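Local coordinates for protein NADH-rubredoxin oxidoreductase (Clostridium acetobutylicum, PDB 3KLJ) that passes electrons from NADH to rubredoxin through its bound FAD, as an intermediate component of electron-transfer chains, at residues L44-P49 against D62-K67. Sequence-based numbering, arbitrary orientation.
With FAD (flavin-adenine dinucleotide), chain B.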
ATOM      1  N   LEU A  44      18.062  -2.257   6.159  1.00 20.71           N
ATOM      2  CA  LEU A  44      17.427  -1.278   7.046  1.00 20.13           C
ATOM      3  C   LEU A  44      16.108  -0.764   6.441  1.00 19.67           C
ATOM      4  O   LEU A  44      15.855  -0.980   5.252  1.00 19.67           O
ATOM      5  CB  LEU A  44      18.395  -0.119   7.296  1.00 20.14           C
ATOM      6  CG  LEU A  44      19.359  -0.162   8.501  1.00 21.05           C
ATOM      7  CD1 LEU A  44      19.327  -1.447   9.338  1.00 19.24           C
ATOM      8  CD2 LEU A  44      20.779   0.220   8.117  1.00 18.36           C
ATOM      9  N   PRO A  45      15.255  -0.110   7.260  1.00 18.82           N
ATOM     10  CA  PRO A  45      14.029   0.480   6.737  1.00 18.55           C
ATOM     11  C   PRO A  45      14.250   1.329   5.489  1.00 17.63           C
ATOM     12  O   PRO A  45      15.115   2.206   5.472  1.00 16.66           O
ATOM     13  CB  PRO A  45      13.551   1.352   7.895  1.00 18.16           C
ATOM     14  CG  PRO A  45      13.937   0.559   9.099  1.00 18.99           C
ATOM     15  CD  PRO A  45      15.239  -0.150   8.737  1.00 18.70           C
ATOM     16  N   TYR A  46      13.451   1.067   4.463  1.00 17.34           N
ATOM     17  CA  TYR A  46      13.545   1.827   3.223  1.00 17.44           C
ATOM     18  C   TYR A  46      12.187   2.306   2.735  1.00 17.40           C
ATOM     19  O   TYR A  46      11.143   1.759   3.127  1.00 17.60           O
ATOM     20  CB  TYR A  46      14.273   1.020   2.150  1.00 17.40           C
ATOM     21  CG  TYR A  46      13.704  -0.354   1.845  1.00 18.57           C
ATOM     22  CD1 TYR A  46      14.190  -1.497   2.496  1.00 19.57           C
ATOM     23  CD2 TYR A  46      12.707  -0.520   0.880  1.00 18.78           C
ATOM     24  CE1 TYR A  46      13.692  -2.771   2.194  1.00 19.79           C
ATOM     25  CE2 TYR A  46      12.200  -1.779   0.573  1.00 19.89           C
ATOM     26  CZ  TYR A  46      12.700  -2.904   1.231  1.00 20.50           C
ATOM     27  OH  TYR A  46      12.194  -4.149   0.915  1.00 19.89           O
ATOM     28  N   TYR A  47      12.213   3.344   1.900  1.00 17.29           N
ATOM     29  CA  TYR A  47      10.996   3.959   1.375  1.00 16.83           C
ATOM     30  C   TYR A  47      10.433   3.057   0.280  1.00 16.26           C
ATOM     31  O   TYR A  47      10.672   3.274  -0.923  1.00 15.43           O
ATOM     32  CB  TYR A  47      11.281   5.364   0.833  1.00 17.21           C
ATOM     33  CG  TYR A  47      10.050   6.244   0.794  1.00 17.81           C
ATOM     34  CD1 TYR A  47       9.239   6.287  -0.337  1.00 17.43           C
ATOM     35  CD2 TYR A  47       9.691   7.021   1.896  1.00 17.79           C
ATOM     36  CE1 TYR A  47       8.092   7.088  -0.374  1.00 18.99           C
ATOM     37  CE2 TYR A  47       8.557   7.828   1.868  1.00 18.53           C
ATOM     38  CZ  TYR A  47       7.767   7.857   0.725  1.00 17.48           C
ATOM     39  OH  TYR A  47       6.642   8.632   0.689  1.00 18.65           O
ATOM     40  N   ARG A  48       9.701   2.040   0.724  1.00 14.62           N
ATOM     41  CA  ARG A  48       9.170   0.986  -0.148  1.00 14.29           C
ATOM     42  C   ARG A  48       8.468   1.467  -1.450  1.00 13.71           C
ATOM     43  O   ARG A  48       8.660   0.837  -2.490  1.00 13.08           O
ATOM     44  CB  ARG A  48       8.257   0.039   0.656  1.00 13.85           C
ATOM     45  CG  ARG A  48       7.913  -1.301  -0.036  1.00 14.46           C
ATOM     46  CD  ARG A  48       7.066  -2.221   0.895  1.00 12.91           C
ATOM     47  NE  ARG A  48       7.765  -2.492   2.158  1.00 11.78           N
ATOM     48  CZ  ARG A  48       8.834  -3.284   2.280  1.00 12.30           C
ATOM     49  NH1 ARG A  48       9.407  -3.448   3.465  1.00 12.12           N
ATOM     50  NH2 ARG A  48       9.332  -3.919   1.226  1.00 12.52           N
ATOM     51  N   PRO A  49       7.652   2.559  -1.398  1.00 13.60           N
ATOM     52  CA  PRO A  49       7.016   3.015  -2.647  1.00 13.91           C
ATOM     53  C   PRO A  49       7.966   3.401  -3.779  1.00 14.85           C
ATOM     54  O   PRO A  49       7.509   3.559  -4.912  1.00 14.79           O
ATOM     55  CB  PRO A  49       6.184   4.235  -2.203  1.00 14.02           C
ATOM     56  CG  PRO A  49       5.831   3.923  -0.760  1.00 13.64           C
ATOM     57  CD  PRO A  49       7.110   3.284  -0.228  1.00 13.16           C
ATOM     58  N   ASP A  62      20.710   1.509  -1.201  1.00 14.78           N
ATOM     59  CA  ASP A  62      21.278   2.694  -0.569  1.00 15.46           C
ATOM     60  C   ASP A  62      20.548   3.999  -0.902  1.00 14.95           C
ATOM     61  O   ASP A  62      20.462   4.886  -0.053  1.00 14.66           O
ATOM     62  CB  ASP A  62      22.759   2.785  -0.920  1.00 15.92           C
ATOM     63  CG  ASP A  62      23.458   1.447  -0.771  1.00 18.67           C
ATOM     64  OD1 ASP A  62      23.366   0.862   0.336  1.00 21.74           O
ATOM     65  OD2 ASP A  62      24.079   0.975  -1.751  1.00 20.27           O
ATOM     66  N   ASP A  63      20.008   4.093  -2.122  1.00 14.46           N
ATOM     67  CA  ASP A  63      19.303   5.288  -2.567  1.00 14.12           C
ATOM     68  C   ASP A  63      17.901   5.423  -1.986  1.00 13.88           C
ATOM     69  O   ASP A  63      17.311   6.499  -2.080  1.00 13.31           O
ATOM     70  CB  ASP A  63      19.183   5.323  -4.091  1.00 14.00           C
ATOM     71  CG  ASP A  63      20.506   5.177  -4.778  1.00 14.74           C
ATOM     72  OD1 ASP A  63      21.479   5.836  -4.354  1.00 15.83           O
ATOM     73  OD2 ASP A  63      20.566   4.394  -5.742  1.00 15.31           O
ATOM     74  N   ILE A  64      17.357   4.341  -1.422  1.00 13.76           N
ATOM     75  CA  ILE A  64      15.986   4.377  -0.897  1.00 13.62           C
ATOM     76  C   ILE A  64      15.846   4.127   0.609  1.00 14.09           C
ATOM     77  O   ILE A  64      14.736   4.207   1.146  1.00 13.84           O
ATOM     78  CB  ILE A  64      14.992   3.469  -1.696  1.00 13.71           C
ATOM     79  CG1 ILE A  64      15.400   1.985  -1.638  1.00 13.25           C
ATOM     80  CG2 ILE A  64      14.820   3.981  -3.144  1.00 13.64           C
ATOM     81  CD1 ILE A  64      14.265   1.033  -2.010  1.00 13.06           C
ATOM     82  N   LEU A  65      16.962   3.828   1.278  1.00 14.35           N
ATOM     83  CA  LEU A  65      16.995   3.685   2.744  1.00 14.61           C
ATOM     84  C   LEU A  65      16.524   4.983   3.402  1.00 14.35           C
ATOM     85  O   LEU A  65      16.906   6.075   2.969  1.00 13.14           O
ATOM     86  CB  LEU A  65      18.426   3.344   3.231  1.00 14.51           C
ATOM     87  CG  LEU A  65      19.028   1.972   2.883  1.00 14.69           C
ATOM     88  CD1 LEU A  65      20.499   1.813   3.343  1.00 14.67           C
ATOM     89  CD2 LEU A  65      18.162   0.847   3.425  1.00 14.34           C
ATOM     90  N   ILE A  66      15.697   4.864   4.437  1.00 14.64           N
ATOM     91  CA  ILE A  66      15.245   6.046   5.179  1.00 15.23           C
ATOM     92  C   ILE A  66      16.420   6.649   5.966  1.00 15.46           C
ATOM     93  O   ILE A  66      16.708   7.849   5.867  1.00 14.35           O
ATOM     94  CB  ILE A  66      14.026   5.761   6.118  1.00 15.31           C
ATOM     95  CG1 ILE A  66      12.820   5.217   5.329  1.00 15.22           C
ATOM     96  CG2 ILE A  66      13.609   7.046   6.820  1.00 16.72           C
ATOM     97  CD1 ILE A  66      11.620   4.677   6.230  1.00 14.07           C
ATOM     98  N   LYS A  67      17.092   5.806   6.748  1.00 15.93           N
ATOM     99  CA  LYS A  67      18.296   6.213   7.461  1.00 16.43           C
ATOM    100  C   LYS A  67      19.385   5.204   7.189  1.00 16.89           C
ATOM    101  O   LYS A  67      19.106   4.009   7.049  1.00 17.10           O
ATOM    102  CB  LYS A  67      18.051   6.289   8.973  1.00 16.33           C
ATOM    103  CG  LYS A  67      16.945   7.253   9.400  1.00 16.92           C
ATOM    104  CD  LYS A  67      17.326   8.717   9.222  1.00 16.26           C
ATOM    105  CE  LYS A  67      16.126   9.588   9.581  1.00 16.31           C
ATOM    106  NZ  LYS A  67      16.421  11.021   9.405  1.00 14.68           N
TER
HETATM  107  PA  FAD B 401       6.271  -2.734   5.432  1.00 18.30           P
HETATM  108  O1A FAD B 401       5.772  -3.948   4.696  1.00 18.60           O
HETATM  109  O2A FAD B 401       6.802  -1.665   4.508  1.00 19.35           O
HETATM  110  O5B FAD B 401       7.400  -3.167   6.474  1.00 21.06           O
HETATM  111  C5B FAD B 401       7.199  -4.261   7.351  1.00 20.91           C
HETATM  112  C4B FAD B 401       8.528  -4.986   7.567  1.00 21.12           C
HETATM  113  O4B FAD B 401       8.360  -6.012   8.544  1.00 19.85           O
HETATM  114  C3B FAD B 401       8.999  -5.672   6.288  1.00 21.12           C
HETATM  115  O3B FAD B 401      10.345  -5.307   6.033  1.00 23.72           O
HETATM  116  C2B FAD B 401       8.873  -7.158   6.566  1.00 21.25           C
HETATM  117  O2B FAD B 401       9.913  -7.909   5.979  1.00 23.46           O
HETATM  118  C1B FAD B 401       8.958  -7.212   8.085  1.00 20.89           C
HETATM  119  N9A FAD B 401       8.301  -8.393   8.673  1.00 21.12           N
HETATM  120  C8A FAD B 401       7.169  -9.027   8.235  1.00 21.82           C
HETATM  121  N7A FAD B 401       6.908 -10.065   9.064  1.00 21.27           N
HETATM  122  C5A FAD B 401       7.848 -10.101  10.029  1.00 21.30           C
HETATM  123  C6A FAD B 401       8.052 -10.957  11.112  1.00 21.45           C
HETATM  124  N6A FAD B 401       7.395 -12.116  11.182  1.00 20.16           N
HETATM  125  N1A FAD B 401       9.139 -10.738  11.941  1.00 20.91           N
HETATM  126  C2A FAD B 401      10.010  -9.691  11.703  1.00 20.44           C
HETATM  127  N3A FAD B 401       9.806  -8.856  10.621  1.00 21.51           N
HETATM  128  C4A FAD B 401       8.736  -9.055   9.797  1.00 21.55           C
HETATM  129  N1  FAD B 401       1.893   3.534  -0.459  1.00 20.18           N
HETATM  130  C2  FAD B 401       1.444   4.808  -0.735  1.00 21.45           C
HETATM  131  O2  FAD B 401       0.873   5.445   0.134  1.00 21.38           O
HETATM  132  N3  FAD B 401       1.659   5.383  -1.971  1.00 20.29           N
HETATM  133  C4  FAD B 401       2.314   4.675  -2.951  1.00 21.27           C
HETATM  134  O4  FAD B 401       2.476   5.212  -4.050  1.00 20.99           O
HETATM  135  C4X FAD B 401       2.763   3.372  -2.691  1.00 20.65           C
HETATM  136  N5  FAD B 401       3.434   2.640  -3.659  1.00 19.24           N
HETATM  137  C5X FAD B 401       3.879   1.359  -3.392  1.00 18.91           C
HETATM  138  C6  FAD B 401       4.551   0.623  -4.378  1.00 18.36           C
HETATM  139  C7  FAD B 401       5.006  -0.673  -4.087  1.00 17.62           C
HETATM  140  C7M FAD B 401       5.725  -1.466  -5.138  1.00 17.50           C
HETATM  141  C8  FAD B 401       4.781  -1.230  -2.828  1.00 17.67           C
HETATM  142  C8M FAD B 401       5.252  -2.622  -2.490  1.00 16.29           C
HETATM  143  C9  FAD B 401       4.108  -0.496  -1.858  1.00 17.60           C
HETATM  144  C9A FAD B 401       3.659   0.800  -2.133  1.00 19.92           C
HETATM  145  N10 FAD B 401       2.993   1.533  -1.153  1.00 19.59           N
HETATM  146  C10 FAD B 401       2.549   2.811  -1.431  1.00 20.39           C
HETATM  147  C1' FAD B 401       2.734   0.931   0.188  1.00 19.11           C
HETATM  148  C2' FAD B 401       3.740   1.368   1.232  1.00 19.92           C
HETATM  149  O2' FAD B 401       5.009   0.867   0.864  1.00 21.00           O
HETATM  150  C3' FAD B 401       3.296   0.778   2.555  1.00 19.07           C
HETATM  151  O3' FAD B 401       2.076   1.375   2.954  1.00 21.52           O
HETATM  152  C4' FAD B 401       4.310   0.973   3.669  1.00 19.39           C
HETATM  153  O4' FAD B 401       5.568   0.423   3.299  1.00 18.88           O
HETATM  154  C5' FAD B 401       3.810   0.240   4.907  1.00 18.13           C
HETATM  155  O5' FAD B 401       4.844   0.269   5.856  1.00 18.38           O
HETATM  156  P   FAD B 401       4.861  -0.797   7.035  1.00 17.46           P
HETATM  157  O1P FAD B 401       6.045  -0.501   7.940  1.00 18.90           O
HETATM  158  O2P FAD B 401       3.532  -0.846   7.748  1.00 18.74           O
HETATM  159  O3P FAD B 401       5.022  -2.233   6.314  1.00 17.98           O
HETATM  160  O   HOH W   1      16.727   2.948   7.333  1.00 13.24           O
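Two donors grip the carbonyl oxygen of Pro-45: the backbone N of Ile-66, 2.9 Å from Pro-45 O in a nearly straight bond (167°), and a bound water that also accepts from Lys-67 N, tying a second amide to the same carbonyl indirectly. The Ile-66 donor stands somewhat off the plane of that carbonyl. The reciprocal bond runs from Tyr-47 N to Ile-64 O, 2.8 Å away, and the two together bracket Tyr-46 and Leu-65 as a single beta bridge, an antiparallel, non-hydrogen-bonded pair. Leu-65 leaves the backbone heading away from 44-49, but its CD2 methyl turns back to lie 3.5 Å from Leu-44 O and near the CB atoms of Leu-44 and Tyr-46. With CG of Tyr-46 held between its own N and carbonyl carbon (chi1 55°), the ring runs alongside Ile-64, both side chains pointing the same way, and CD1 of Ile-64 meets ring atom CD2 of Tyr-46 obliquely at 3.6 Å. The bridge thus joins the loops before and after helix 51-56 in the FAD-binding domain of this glutathione reductase-type fold, and Leu-51 of that helix touches both Tyr-46 and Ile-64. Beyond the bridge, the Tyr-46 hydroxyl is hydrogen-bonded to Glu-41 and Tyr-133 N and accepts from Arg-48 NH2, which lies 2.9 Å from Tyr-46 OH in a bent bond, with the hydroxyl out of the guanidinium plane. Arg-48, an FAD-binding residue, bends at chi3 (-58°) and offers the edge of its guanidinium to the FAD phosphate, NE lying 2.7 Å from FAD O2A. A salt bridge from Arg-48 NH1 to Glu-41 makes the acid a shared partner of arginine and tyrosine, while the ring of Pro-49 reaches the flavin, its CB 3.5 Å from FAD N5.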